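PDB 3B4N: endo-pectate lyase, which cleaves (1->4)-alpha-D-galacturonan by calcium-dependent elimination and probably also acts, in endo mode, on highly methylated pectins. Local coordinates for residues W189-E194 against A211-D216; L164-S169 against E185-E190; F241-E246 against G275-I280. All blocks are in the same frame, centred on the assembly; numbering follows the deposited sequence.

Contact 1: W189-E194 against A211-D216. With CA (calcium ion), chain C.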
ATOM      1  N   TRP A 189       1.196   1.423  -7.331  1.00  8.40           N
ATOM      2  CA  TRP A 189      -0.005   1.345  -8.172  1.00  8.59           C
ATOM      3  C   TRP A 189      -0.222   2.761  -8.700  1.00 10.25           C
ATOM      4  O   TRP A 189      -0.539   3.667  -7.932  1.00 11.15           O
ATOM      5  CB  TRP A 189      -1.225   0.922  -7.346  1.00  9.71           C
ATOM      6  CG  TRP A 189      -1.226  -0.515  -6.873  1.00  8.28           C
ATOM      7  CD1 TRP A 189      -1.916  -1.557  -7.423  1.00  8.99           C
ATOM      8  CD2 TRP A 189      -0.569  -1.042  -5.710  1.00  8.45           C
ATOM      9  NE1 TRP A 189      -1.744  -2.696  -6.672  1.00  8.99           N
ATOM     10  CE2 TRP A 189      -0.920  -2.407  -5.615  1.00  8.38           C
ATOM     11  CE3 TRP A 189       0.277  -0.490  -4.737  1.00  8.86           C
ATOM     12  CZ2 TRP A 189      -0.458  -3.226  -4.583  1.00  8.34           C
ATOM     13  CZ3 TRP A 189       0.739  -1.311  -3.707  1.00  9.57           C
ATOM     14  CH2 TRP A 189       0.367  -2.662  -3.642  1.00  9.94           C
ATOM     15  N   GLU A 190      -0.060   2.957 -10.006  1.00 10.81           N
ATOM     16  CA  GLU A 190      -0.212   4.293 -10.592  1.00 11.22           C
ATOM     17  C   GLU A 190      -1.648   4.840 -10.592  1.00 12.94           C
ATOM     18  O   GLU A 190      -1.859   6.057 -10.594  1.00 13.04           O
ATOM     19  CB  GLU A 190       0.399   4.311 -11.999  1.00 12.55           C
ATOM     20  CG  GLU A 190       1.941   4.206 -12.011  1.00 15.05           C
ATOM     21  CD  GLU A 190       2.647   5.424 -11.412  1.00 18.34           C
ATOM     22  OE1 GLU A 190       2.101   6.545 -11.502  1.00 20.38           O
ATOM     23  OE2 GLU A 190       3.765   5.273 -10.869  1.00 19.18           O
ATOM     24  N   ASP A 191      -2.625   3.939 -10.580  1.00 12.33           N
ATOM     25  CA  ASP A 191      -4.044   4.293 -10.506  1.00 12.11           C
ATOM     26  C   ASP A 191      -4.768   2.981 -10.259  1.00 12.46           C
ATOM     27  O   ASP A 191      -5.043   2.230 -11.191  1.00 12.87           O
ATOM     28  CB  ASP A 191      -4.557   4.927 -11.809  1.00 14.02           C
ATOM     29  CG  ASP A 191      -6.002   5.432 -11.691  1.00 14.88           C
ATOM     30  OD1 ASP A 191      -6.724   5.009 -10.767  1.00 14.79           O
ATOM     31  OD2 ASP A 191      -6.426   6.254 -12.536  1.00 17.60           O
ATOM     32  N   ILE A 192      -5.062   2.700  -8.996  1.00 10.98           N
ATOM     33  CA  ILE A 192      -5.743   1.472  -8.632  1.00 10.91           C
ATOM     34  C   ILE A 192      -6.973   1.270  -9.504  1.00 10.62           C
ATOM     35  O   ILE A 192      -7.740   2.213  -9.714  1.00 11.08           O
ATOM     36  CB  ILE A 192      -6.212   1.527  -7.172  1.00 10.36           C
ATOM     37  CG1 ILE A 192      -5.006   1.561  -6.233  1.00 11.52           C
ATOM     38  CG2 ILE A 192      -7.117   0.334  -6.874  1.00 10.23           C
ATOM     39  CD1 ILE A 192      -5.383   1.858  -4.794  1.00 13.56           C
ATOM     40  N   CYS A 193      -7.151   0.057 -10.017  1.00 10.53           N
ATOM     41  CA  CYS A 193      -8.316  -0.247 -10.836  1.00 11.18           C
ATOM     42  C   CYS A 193      -9.421  -0.756  -9.895  1.00 11.04           C
ATOM     43  O   CYS A 193     -10.029   0.046  -9.184  1.00 12.13           O
ATOM     44  CB  CYS A 193      -7.943  -1.274 -11.915  1.00 11.20           C
ATOM     45  SG  CYS A 193      -9.314  -1.697 -13.033  1.00 14.69           S
ATOM     46  N   GLU A 194      -9.677  -2.061  -9.844  1.00 11.56           N
ATOM     47  CA  GLU A 194     -10.730  -2.568  -8.953  1.00 12.09           C
ATOM     48  C   GLU A 194     -10.330  -2.360  -7.494  1.00 10.95           C
ATOM     49  O   GLU A 194     -11.116  -1.896  -6.665  1.00 12.60           O
ATOM     50  CB  GLU A 194     -10.983  -4.053  -9.208  1.00 14.73           C
ATOM     51  CG  GLU A 194     -11.640  -4.366 -10.544  1.00 20.24           C
ATOM     52  CD  GLU A 194     -13.011  -3.721 -10.700  1.00 23.09           C
ATOM     53  OE1 GLU A 194     -13.743  -3.604  -9.693  1.00 25.23           O
ATOM     54  OE2 GLU A 194     -13.367  -3.345 -11.837  1.00 26.30           O
ATOM     55  N   ALA A 211       0.325   3.807  -3.356  1.00  8.41           N
ATOM     56  CA  ALA A 211      -0.872   3.507  -4.131  1.00  9.56           C
ATOM     57  C   ALA A 211      -1.669   4.769  -4.430  1.00  8.93           C
ATOM     58  O   ALA A 211      -2.173   5.435  -3.532  1.00  8.60           O
ATOM     59  CB  ALA A 211      -1.743   2.497  -3.389  1.00 10.76           C
ATOM     60  N   HIS A 212      -1.789   5.073  -5.712  1.00  9.89           N
ATOM     61  CA  HIS A 212      -2.512   6.244  -6.146  1.00 10.25           C
ATOM     62  C   HIS A 212      -3.906   5.891  -6.640  1.00 10.43           C
ATOM     63  O   HIS A 212      -4.134   4.818  -7.185  1.00 11.19           O
ATOM     64  CB  HIS A 212      -1.747   6.918  -7.292  1.00 10.58           C
ATOM     65  CG  HIS A 212      -2.345   8.215  -7.740  1.00 10.13           C
ATOM     66  ND1 HIS A 212      -2.314   9.352  -6.962  1.00 12.55           N
ATOM     67  CD2 HIS A 212      -2.987   8.556  -8.883  1.00 12.62           C
ATOM     68  CE1 HIS A 212      -2.909  10.339  -7.607  1.00 14.16           C
ATOM     69  NE2 HIS A 212      -3.327   9.884  -8.774  1.00 13.18           N
ATOM     70  N   ASN A 213      -4.853   6.782  -6.392  1.00 11.16           N
ATOM     71  CA  ASN A 213      -6.180   6.603  -6.954  1.00 10.99           C
ATOM     72  C   ASN A 213      -6.679   8.010  -7.211  1.00 11.41           C
ATOM     73  O   ASN A 213      -6.165   8.966  -6.643  1.00 11.93           O
ATOM     74  CB  ASN A 213      -7.134   5.824  -6.041  1.00 10.05           C
ATOM     75  CG  ASN A 213      -8.131   5.001  -6.853  1.00 10.76           C
ATOM     76  OD1 ASN A 213      -8.274   5.213  -8.059  1.00 10.82           O
ATOM     77  ND2 ASN A 213      -8.823   4.068  -6.205  1.00 10.50           N
ATOM     78  N   ALA A 214      -7.660   8.152  -8.087  1.00 12.65           N
ATOM     79  CA  ALA A 214      -8.143   9.489  -8.391  1.00 14.72           C
ATOM     80  C   ALA A 214      -9.612   9.505  -8.725  1.00 14.82           C
ATOM     81  O   ALA A 214     -10.147   8.548  -9.281  1.00 13.79           O
ATOM     82  CB  ALA A 214      -7.350  10.069  -9.554  1.00 17.86           C
ATOM     83  N   LYS A 215     -10.265  10.605  -8.373  1.00 15.28           N
ATOM     84  CA  LYS A 215     -11.668  10.750  -8.699  1.00 17.16           C
ATOM     85  C   LYS A 215     -11.690  10.857 -10.219  1.00 17.75           C
ATOM     86  O   LYS A 215     -10.860  11.555 -10.814  1.00 18.40           O
ATOM     87  CB  LYS A 215     -12.236  12.018  -8.057  1.00 18.77           C
ATOM     88  CG  LYS A 215     -13.655  12.361  -8.497  1.00 23.11           C
ATOM     89  CD  LYS A 215     -14.266  13.449  -7.624  1.00 26.76           C
ATOM     90  CE  LYS A 215     -14.800  12.889  -6.304  1.00 29.88           C
ATOM     91  NZ  LYS A 215     -13.766  12.201  -5.475  1.00 33.54           N
ATOM     92  N   ASP A 216     -12.618  10.138 -10.839  1.00 18.67           N
ATOM     93  CA  ASP A 216     -12.767  10.131 -12.289  1.00 19.83           C
ATOM     94  C   ASP A 216     -11.616   9.394 -12.985  1.00 19.18           C
ATOM     95  O   ASP A 216     -11.432   9.514 -14.191  1.00 18.34           O
ATOM     96  CB  ASP A 216     -12.881  11.575 -12.803  1.00 23.92           C
ATOM     97  CG  ASP A 216     -13.359  11.653 -14.237  1.00 28.50           C
ATOM     98  OD1 ASP A 216     -14.163  10.788 -14.641  1.00 30.47           O
ATOM     99  OD2 ASP A 216     -12.951  12.592 -14.957  1.00 31.97           O
TER
HETATM  100 CA    CA C 702      -8.820   4.196 -10.058  1.00 11.72          CA
HETATM  101  O   HOH W   1     -10.373   2.776  -8.846  1.00 12.96           O
HETATM  102  O   HOH W   2     -10.466   5.912 -10.180  1.00 12.47           O
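Trp189 and Ala211 pair in parallel on adjacent turns of the right-handed parallel beta-helix, and just beyond them the two segments go on to hold a calcium ion between them. The strand end is the tight side. His212 N donates to Trp189 O (2.9 Å, 168°), and His212 O in turn accepts Ile192 N. The small methyl of Ala211 suits a buried place where two large groups converge, touching Trp189 CE3 at 3.8 Å and Ile192 CD1 at 4.0 Å. The His212 ring sets its CD2 edge against Glu190 O, while its ND1 bonds to Thr244 OG1.

The calcium side is wetter. Asp191 CB starts out away from the other segment, but CG lies anti to the backbone N (chi1 -174°) and OD1 reaches the ion at 2.4 Å. Ile192 contributes its carbonyl O, Asn213 OD1 binds at 2.3 Å, and Tyr218 O adds another oxygen. Asp191 OD1 and Asn213 OD1 stand 3.1 Å apart without a hydrogen bond, their carboxylate and amide planes 66° apart, a closeness the shared cation probably makes tolerable. Two waters complete the ligand set: one donates to Cys193 O, the other to Ala214 O at 2.8 Å.

Contact 2: L164-S169 against E185-E190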
ATOM      1  N   LEU A 164       7.668  -3.573  -7.870  1.00  9.34           N
ATOM      2  CA  LEU A 164       6.844  -3.693  -9.063  1.00 10.44           C
ATOM      3  C   LEU A 164       5.958  -2.476  -9.204  1.00 10.58           C
ATOM      4  O   LEU A 164       5.490  -1.935  -8.210  1.00 10.10           O
ATOM      5  CB  LEU A 164       5.975  -4.948  -8.948  1.00 11.37           C
ATOM      6  CG  LEU A 164       4.968  -5.265 -10.060  1.00 10.29           C
ATOM      7  CD1 LEU A 164       5.704  -5.635 -11.348  1.00 11.96           C
ATOM      8  CD2 LEU A 164       4.082  -6.426  -9.612  1.00 12.39           C
ATOM      9  N   ARG A 165       5.735  -2.048 -10.442  1.00 10.30           N
ATOM     10  CA  ARG A 165       4.872  -0.912 -10.712  1.00 10.20           C
ATOM     11  C   ARG A 165       3.705  -1.402 -11.548  1.00 11.87           C
ATOM     12  O   ARG A 165       3.883  -2.159 -12.503  1.00 12.43           O
ATOM     13  CB  ARG A 165       5.622   0.188 -11.476  1.00 11.24           C
ATOM     14  CG  ARG A 165       4.828   1.489 -11.638  1.00 12.52           C
ATOM     15  CD  ARG A 165       5.498   2.410 -12.654  1.00 13.29           C
ATOM     16  NE  ARG A 165       6.909   2.618 -12.344  1.00 14.93           N
ATOM     17  CZ  ARG A 165       7.369   3.534 -11.499  1.00 14.51           C
ATOM     18  NH1 ARG A 165       8.672   3.625 -11.283  1.00 14.37           N
ATOM     19  NH2 ARG A 165       6.539   4.371 -10.889  1.00 13.07           N
ATOM     20  N   ILE A 166       2.508  -0.977 -11.163  0.50 11.38           N
ATOM     21  CA  ILE A 166       1.285  -1.334 -11.867  0.50 11.51           C
ATOM     22  C   ILE A 166       0.859  -0.091 -12.640  0.50 12.76           C
ATOM     23  O   ILE A 166       0.658   0.973 -12.053  0.50 12.55           O
ATOM     24  CB  ILE A 166       0.166  -1.730 -10.873  0.50 11.81           C
ATOM     25  CG1 ILE A 166       0.666  -2.824  -9.926  0.50 13.38           C
ATOM     26  CG2 ILE A 166      -1.074  -2.195 -11.639  0.50 12.67           C
ATOM     27  CD1 ILE A 166       1.125  -4.090 -10.623  0.50 12.51           C
ATOM     28  N   SER A 167       0.735  -0.222 -13.958  1.00 13.04           N
ATOM     29  CA  SER A 167       0.349   0.910 -14.803  1.00 13.40           C
ATOM     30  C   SER A 167      -0.994   1.554 -14.488  1.00 12.49           C
ATOM     31  O   SER A 167      -1.924   0.895 -14.033  1.00 13.86           O
ATOM     32  CB  SER A 167       0.384   0.497 -16.278  1.00 15.85           C
ATOM     33  OG  SER A 167      -0.726  -0.311 -16.611  1.00 16.58           O
ATOM     34  N   ALA A 168      -1.082   2.856 -14.740  1.00 14.53           N
ATOM     35  CA  ALA A 168      -2.302   3.604 -14.463  1.00 14.56           C
ATOM     36  C   ALA A 168      -3.522   3.099 -15.218  1.00 15.18           C
ATOM     37  O   ALA A 168      -4.626   3.107 -14.685  1.00 15.09           O
ATOM     38  CB  ALA A 168      -2.086   5.084 -14.770  1.00 16.39           C
ATOM     39  N   SER A 169      -3.324   2.651 -16.453  1.00 15.55           N
ATOM     40  CA  SER A 169      -4.442   2.189 -17.267  1.00 14.89           C
ATOM     41  C   SER A 169      -4.653   0.682 -17.292  1.00 15.28           C
ATOM     42  O   SER A 169      -5.582   0.199 -17.934  1.00 17.10           O
ATOM     43  CB  SER A 169      -4.266   2.683 -18.708  1.00 17.35           C
ATOM     44  OG  SER A 169      -3.130   2.092 -19.312  1.00 18.46           O
ATOM     45  N   GLU A 185       5.776  -6.167  -1.286  1.00  8.77           N
ATOM     46  CA  GLU A 185       6.809  -5.243  -0.844  1.00  8.97           C
ATOM     47  C   GLU A 185       7.264  -4.246  -1.895  1.00  9.39           C
ATOM     48  O   GLU A 185       7.733  -4.623  -2.959  1.00  9.61           O
ATOM     49  CB  GLU A 185       7.981  -6.100  -0.357  1.00 11.56           C
ATOM     50  CG  GLU A 185       9.160  -5.378   0.228  1.00 13.85           C
ATOM     51  CD  GLU A 185      10.157  -6.348   0.834  1.00 18.19           C
ATOM     52  OE1 GLU A 185      11.173  -5.887   1.394  1.00 19.75           O
ATOM     53  OE2 GLU A 185       9.928  -7.578   0.752  1.00 21.01           O
ATOM     54  N   ASN A 186       7.143  -2.968  -1.572  1.00  7.51           N
ATOM     55  CA  ASN A 186       7.509  -1.896  -2.488  1.00  7.88           C
ATOM     56  C   ASN A 186       6.854  -2.015  -3.857  1.00  8.29           C
ATOM     57  O   ASN A 186       7.525  -2.126  -4.884  1.00  8.74           O
ATOM     58  CB  ASN A 186       9.023  -1.789  -2.655  1.00  7.35           C
ATOM     59  CG  ASN A 186       9.418  -0.488  -3.315  1.00  7.96           C
ATOM     60  OD1 ASN A 186       8.792   0.550  -3.068  1.00  9.00           O
ATOM     61  ND2 ASN A 186      10.452  -0.522  -4.151  1.00  8.09           N
ATOM     62  N   VAL A 187       5.529  -1.993  -3.857  1.00  7.71           N
ATOM     63  CA  VAL A 187       4.775  -2.041  -5.097  1.00  8.42           C
ATOM     64  C   VAL A 187       4.142  -0.663  -5.255  1.00  9.40           C
ATOM     65  O   VAL A 187       3.737  -0.036  -4.273  1.00  9.47           O
ATOM     66  CB  VAL A 187       3.690  -3.145  -5.074  1.00  8.68           C
ATOM     67  CG1 VAL A 187       2.772  -2.994  -6.288  1.00  9.83           C
ATOM     68  CG2 VAL A 187       4.367  -4.525  -5.110  1.00  9.84           C
ATOM     69  N   ILE A 188       4.105  -0.181  -6.491  1.00  9.75           N
ATOM     70  CA  ILE A 188       3.534   1.127  -6.785  1.00  9.15           C
ATOM     71  C   ILE A 188       2.366   0.942  -7.737  1.00  9.14           C
ATOM     72  O   ILE A 188       2.522   0.338  -8.794  1.00 10.64           O
ATOM     73  CB  ILE A 188       4.570   2.051  -7.446  1.00 10.60           C
ATOM     74  CG1 ILE A 188       5.705   2.333  -6.458  1.00 11.42           C
ATOM     75  CG2 ILE A 188       3.903   3.348  -7.915  1.00 12.54           C
ATOM     76  CD1 ILE A 188       6.790   3.251  -7.002  1.00 12.92           C
ATOM     77  N   TRP A 189       1.196   1.423  -7.331  1.00  8.40           N
ATOM     78  CA  TRP A 189      -0.005   1.345  -8.172  1.00  8.59           C
ATOM     79  C   TRP A 189      -0.222   2.761  -8.700  1.00 10.25           C
ATOM     80  O   TRP A 189      -0.539   3.667  -7.932  1.00 11.15           O
ATOM     81  CB  TRP A 189      -1.225   0.922  -7.346  1.00  9.71           C
ATOM     82  CG  TRP A 189      -1.226  -0.515  -6.873  1.00  8.28           C
ATOM     83  CD1 TRP A 189      -1.916  -1.557  -7.423  1.00  8.99           C
ATOM     84  CD2 TRP A 189      -0.569  -1.042  -5.710  1.00  8.45           C
ATOM     85  NE1 TRP A 189      -1.744  -2.696  -6.672  1.00  8.99           N
ATOM     86  CE2 TRP A 189      -0.920  -2.407  -5.615  1.00  8.38           C
ATOM     87  CE3 TRP A 189       0.277  -0.490  -4.737  1.00  8.86           C
ATOM     88  CZ2 TRP A 189      -0.458  -3.226  -4.583  1.00  8.34           C
ATOM     89  CZ3 TRP A 189       0.739  -1.311  -3.707  1.00  9.57           C
ATOM     90  CH2 TRP A 189       0.367  -2.662  -3.642  1.00  9.94           C
ATOM     91  N   GLU A 190      -0.060   2.957 -10.006  1.00 10.81           N
ATOM     92  CA  GLU A 190      -0.212   4.293 -10.592  1.00 11.22           C
ATOM     93  C   GLU A 190      -1.648   4.840 -10.592  1.00 12.94           C
ATOM     94  O   GLU A 190      -1.859   6.057 -10.594  1.00 13.04           O
ATOM     95  CB  GLU A 190       0.399   4.311 -11.999  1.00 12.55           C
ATOM     96  CG  GLU A 190       1.941   4.206 -12.011  1.00 15.05           C
ATOM     97  CD  GLU A 190       2.647   5.424 -11.412  1.00 18.34           C
ATOM     98  OE1 GLU A 190       2.101   6.545 -11.502  1.00 20.38           O
ATOM     99  OE2 GLU A 190       3.765   5.273 -10.869  1.00 19.18           O
TER
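Glu190 OE2 is gripped by Arg165 NH2, in a 2.9 Å salt bridge between the two segments, just past the end of strand 187-189, and by Ser27 OG. The carboxylate oxygen lies at the guanidinium edge, 6° out of its plane, although the two flat groups are turned 36° from each other. Lys29 takes the other oxygen, OE1, so two cations probably favour the ionised acid. Arginine suits this place because its long chain lies alongside Ile188 and bends at chi3 (-52°); the same NH2 that meets Glu190 is 4.1 Å from Ile188 CD1.

Beneath the ion pair the backbones form a regular parallel ladder: Ile188 N donates to Leu164 O, Ile166 N to Ile188 O at 2.7 Å, and Glu190 N to Ile166 O. On the face of Leu164, Ile166, Val187 and Trp189 the contact is apolar. Ile166 has two conformers; in the one described here CG1 lies over a face of the indole in a CH-pi contact, which may not hold for the other. Val187 CG1 also lies over a ring face, offset toward the rim.

Strand 164-166 runs between strands 138-139 and 181-189 of the beta-helix, and the Arg165-Ile188 face is covered by Met25 of strand 22-29.

Contact 3: F241-E246 against G275-I280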
ATOM      1  N   PHE A 241       3.310   2.462   4.051  1.00  9.20           N
ATOM      2  CA  PHE A 241       2.563   2.315   2.801  1.00  8.13           C
ATOM      3  C   PHE A 241       1.861   3.667   2.651  1.00  8.16           C
ATOM      4  O   PHE A 241       1.218   4.148   3.586  1.00  7.86           O
ATOM      5  CB  PHE A 241       1.549   1.186   2.994  1.00  7.98           C
ATOM      6  CG  PHE A 241       0.605   0.979   1.842  1.00  8.07           C
ATOM      7  CD1 PHE A 241       1.065   0.897   0.531  1.00  7.17           C
ATOM      8  CD2 PHE A 241      -0.749   0.773   2.085  1.00  9.19           C
ATOM      9  CE1 PHE A 241       0.192   0.608  -0.523  1.00  8.44           C
ATOM     10  CE2 PHE A 241      -1.634   0.478   1.033  1.00  9.27           C
ATOM     11  CZ  PHE A 241      -1.158   0.397  -0.262  1.00  9.71           C
ATOM     12  N   THR A 242       1.991   4.277   1.481  1.00  7.86           N
ATOM     13  CA  THR A 242       1.433   5.603   1.258  1.00  8.77           C
ATOM     14  C   THR A 242       0.371   5.659   0.188  1.00  8.12           C
ATOM     15  O   THR A 242       0.557   5.132  -0.907  1.00  9.35           O
ATOM     16  CB  THR A 242       2.557   6.573   0.876  1.00 10.03           C
ATOM     17  OG1 THR A 242       3.474   6.662   1.967  1.00 12.40           O
ATOM     18  CG2 THR A 242       2.014   7.966   0.549  1.00 12.27           C
ATOM     19  N   LEU A 243      -0.738   6.308   0.522  1.00  9.11           N
ATOM     20  CA  LEU A 243      -1.835   6.485  -0.415  1.00  8.83           C
ATOM     21  C   LEU A 243      -1.791   7.918  -0.912  1.00 10.94           C
ATOM     22  O   LEU A 243      -1.662   8.851  -0.117  1.00 11.65           O
ATOM     23  CB  LEU A 243      -3.189   6.237   0.257  1.00  9.63           C
ATOM     24  CG  LEU A 243      -3.428   4.852   0.863  1.00 10.44           C
ATOM     25  CD1 LEU A 243      -4.865   4.756   1.317  1.00  9.88           C
ATOM     26  CD2 LEU A 243      -3.112   3.764  -0.150  1.00 13.04           C
ATOM     27  N   THR A 244      -1.886   8.088  -2.224  1.00  9.99           N
ATOM     28  CA  THR A 244      -1.873   9.421  -2.819  1.00 10.55           C
ATOM     29  C   THR A 244      -3.136   9.606  -3.646  1.00 10.19           C
ATOM     30  O   THR A 244      -3.754   8.640  -4.091  1.00 10.36           O
ATOM     31  CB  THR A 244      -0.636   9.621  -3.726  1.00 12.13           C
ATOM     32  OG1 THR A 244      -0.687   8.710  -4.826  1.00 12.98           O
ATOM     33  CG2 THR A 244       0.638   9.373  -2.944  1.00 12.71           C
ATOM     34  N   GLY A 245      -3.526  10.857  -3.844  1.00 11.29           N
ATOM     35  CA  GLY A 245      -4.718  11.111  -4.630  1.00 11.52           C
ATOM     36  C   GLY A 245      -5.992  11.077  -3.810  1.00 12.74           C
ATOM     37  O   GLY A 245      -6.028  11.592  -2.690  1.00 14.12           O
ATOM     38  N   GLU A 246      -7.038  10.487  -4.384  1.00 12.33           N
ATOM     39  CA  GLU A 246      -8.343  10.371  -3.735  1.00 12.37           C
ATOM     40  C   GLU A 246      -8.684   8.888  -3.622  1.00 10.56           C
ATOM     41  O   GLU A 246      -8.667   8.172  -4.621  1.00 10.97           O
ATOM     42  CB  GLU A 246      -9.427  11.073  -4.567  1.00 13.92           C
ATOM     43  CG  GLU A 246      -9.240  12.577  -4.766  1.00 17.47           C
ATOM     44  CD  GLU A 246      -8.270  12.914  -5.878  1.00 17.79           C
ATOM     45  OE1 GLU A 246      -8.457  12.413  -7.007  1.00 18.89           O
ATOM     46  OE2 GLU A 246      -7.324  13.691  -5.627  1.00 20.21           O
ATOM     47  N   GLY A 275      -3.454  12.685   0.698  1.00 16.45           N
ATOM     48  CA  GLY A 275      -4.488  13.003  -0.261  1.00 14.92           C
ATOM     49  C   GLY A 275      -5.766  12.937   0.549  1.00 15.51           C
ATOM     50  O   GLY A 275      -5.755  13.259   1.738  1.00 17.63           O
ATOM     51  N   THR A 276      -6.859  12.517  -0.072  1.00 14.25           N
ATOM     52  CA  THR A 276      -8.127  12.409   0.634  1.00 14.62           C
ATOM     53  C   THR A 276      -8.605  10.970   0.633  1.00 13.11           C
ATOM     54  O   THR A 276      -8.234  10.177  -0.231  1.00 14.06           O
ATOM     55  CB  THR A 276      -9.211  13.285  -0.006  1.00 15.92           C
ATOM     56  OG1 THR A 276      -9.444  12.857  -1.352  1.00 17.56           O
ATOM     57  CG2 THR A 276      -8.780  14.737   0.001  1.00 18.49           C
ATOM     58  N   ILE A 277      -9.432  10.633   1.611  1.00 12.74           N
ATOM     59  CA  ILE A 277      -9.954   9.280   1.715  1.00 12.30           C
ATOM     60  C   ILE A 277     -11.292   9.357   2.438  1.00 13.25           C
ATOM     61  O   ILE A 277     -11.481  10.199   3.311  1.00 14.13           O
ATOM     62  CB  ILE A 277      -8.944   8.380   2.470  1.00 10.81           C
ATOM     63  CG1 ILE A 277      -9.340   6.912   2.314  1.00 12.05           C
ATOM     64  CG2 ILE A 277      -8.846   8.793   3.928  1.00 12.36           C
ATOM     65  CD1 ILE A 277      -8.194   5.964   2.558  1.00 11.15           C
ATOM     66  N   ASP A 278     -12.234   8.500   2.060  1.00 13.11           N
ATOM     67  CA  ASP A 278     -13.542   8.536   2.699  1.00 13.41           C
ATOM     68  C   ASP A 278     -13.551   7.961   4.111  1.00 12.14           C
ATOM     69  O   ASP A 278     -14.230   8.491   4.990  1.00 13.73           O
ATOM     70  CB  ASP A 278     -14.578   7.833   1.821  1.00 14.64           C
ATOM     71  CG  ASP A 278     -14.774   8.530   0.488  1.00 16.97           C
ATOM     72  OD1 ASP A 278     -14.825   9.776   0.467  1.00 20.77           O
ATOM     73  OD2 ASP A 278     -14.886   7.838  -0.542  1.00 20.57           O
ATOM     74  N   SER A 279     -12.806   6.878   4.319  1.00 10.57           N
ATOM     75  CA  SER A 279     -12.683   6.230   5.621  1.00 11.36           C
ATOM     76  C   SER A 279     -11.479   5.308   5.543  1.00 10.56           C
ATOM     77  O   SER A 279     -10.971   5.045   4.456  1.00 10.51           O
ATOM     78  CB  SER A 279     -13.940   5.428   5.978  1.00 12.68           C
ATOM     79  OG  SER A 279     -14.192   4.411   5.033  1.00 14.70           O
ATOM     80  N   ILE A 280     -11.015   4.815   6.682  1.00 10.15           N
ATOM     81  CA  ILE A 280      -9.849   3.951   6.672  1.00  9.56           C
ATOM     82  C   ILE A 280     -10.178   2.457   6.648  1.00  9.64           C
ATOM     83  O   ILE A 280      -9.784   1.752   5.716  1.00  9.49           O
ATOM     84  CB  ILE A 280      -8.928   4.270   7.882  1.00  9.64           C
ATOM     85  CG1 ILE A 280      -8.472   5.731   7.816  1.00 10.05           C
ATOM     86  CG2 ILE A 280      -7.716   3.349   7.883  1.00 10.93           C
ATOM     87  CD1 ILE A 280      -7.645   6.072   6.589  1.00 11.60           C
TER
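Leu243 sends CG anti to its carbonyl carbon (chi1 -60°), and Ile277 holds CG1 anti to its backbone N (chi1 -168°); the two side chains cross obliquely, and extended chi2 torsions carry both CD1 atoms outward, where Leu243 CD1 meets Ile277 CD1 at 3.8 Å. Branched aliphatic residues suit this place, where side chains from strands of different faces of the beta-helix meet: Leu243 is buried and Ile277 partly so. Leu243 also packs on Ala211, and Ile277 on His247 and Pro306.

The remainder of the contact is carried largely by backbone at a pair of stacked corners. Thr276 N donates to Gly245 O (2.9 Å, 157°), the one hydrogen bond that joins the two segments. That same oxygen lies 3.2 Å from Gly275 CA in a CA-H...O contact, an approach possible because Gly275 carries no CB; a beta carbon there would stand in the path of the carbonyl. Gly245 has its own reason to be glycine: at its backbone angles a side chain would be jammed against the carbonyl O of Thr244.

Past the corners Glu246 and Thr276 form a parallel pair, and their side chains run alongside each other in the same direction. The aliphatic Glu246 CG rests 3.4 Å from Thr276 OG1, while the carboxylate is occupied at OE1 by Lys215 N. Polar residues are at home here because Thr276 is exposed and Glu246 only partly covered.

The glycines mark where each segment changes face: strand 241-244, flanked by strands 210-213 and 271-274, gives way to strand 246-253, which lies between strands 224-228 and 276-284.

How the contacts relate
All three contacts join turns of one beta-helix. Contacts 1 and 2 share Trp189 and Glu190, their centres about 10 Å apart, and also meet where Asp191 CB packs 3.4 Å from Ala168 O. Contact 3 adjoins contact 1 on the following turn: Thr244 OG1 and His212 ND1, 2.8 Å apart, probably hydrogen-bond. The centres of contacts 2 and 3 are about 16 Å apart, yet Trp189 CZ3 touches Phe241 CE1 at 3.8 Å inside the helix. The calcium ion belongs to contact 1, about 8 Å from the side chain of Ala168 in contact 2 and about 9 Å from that of Glu246 in contact 3.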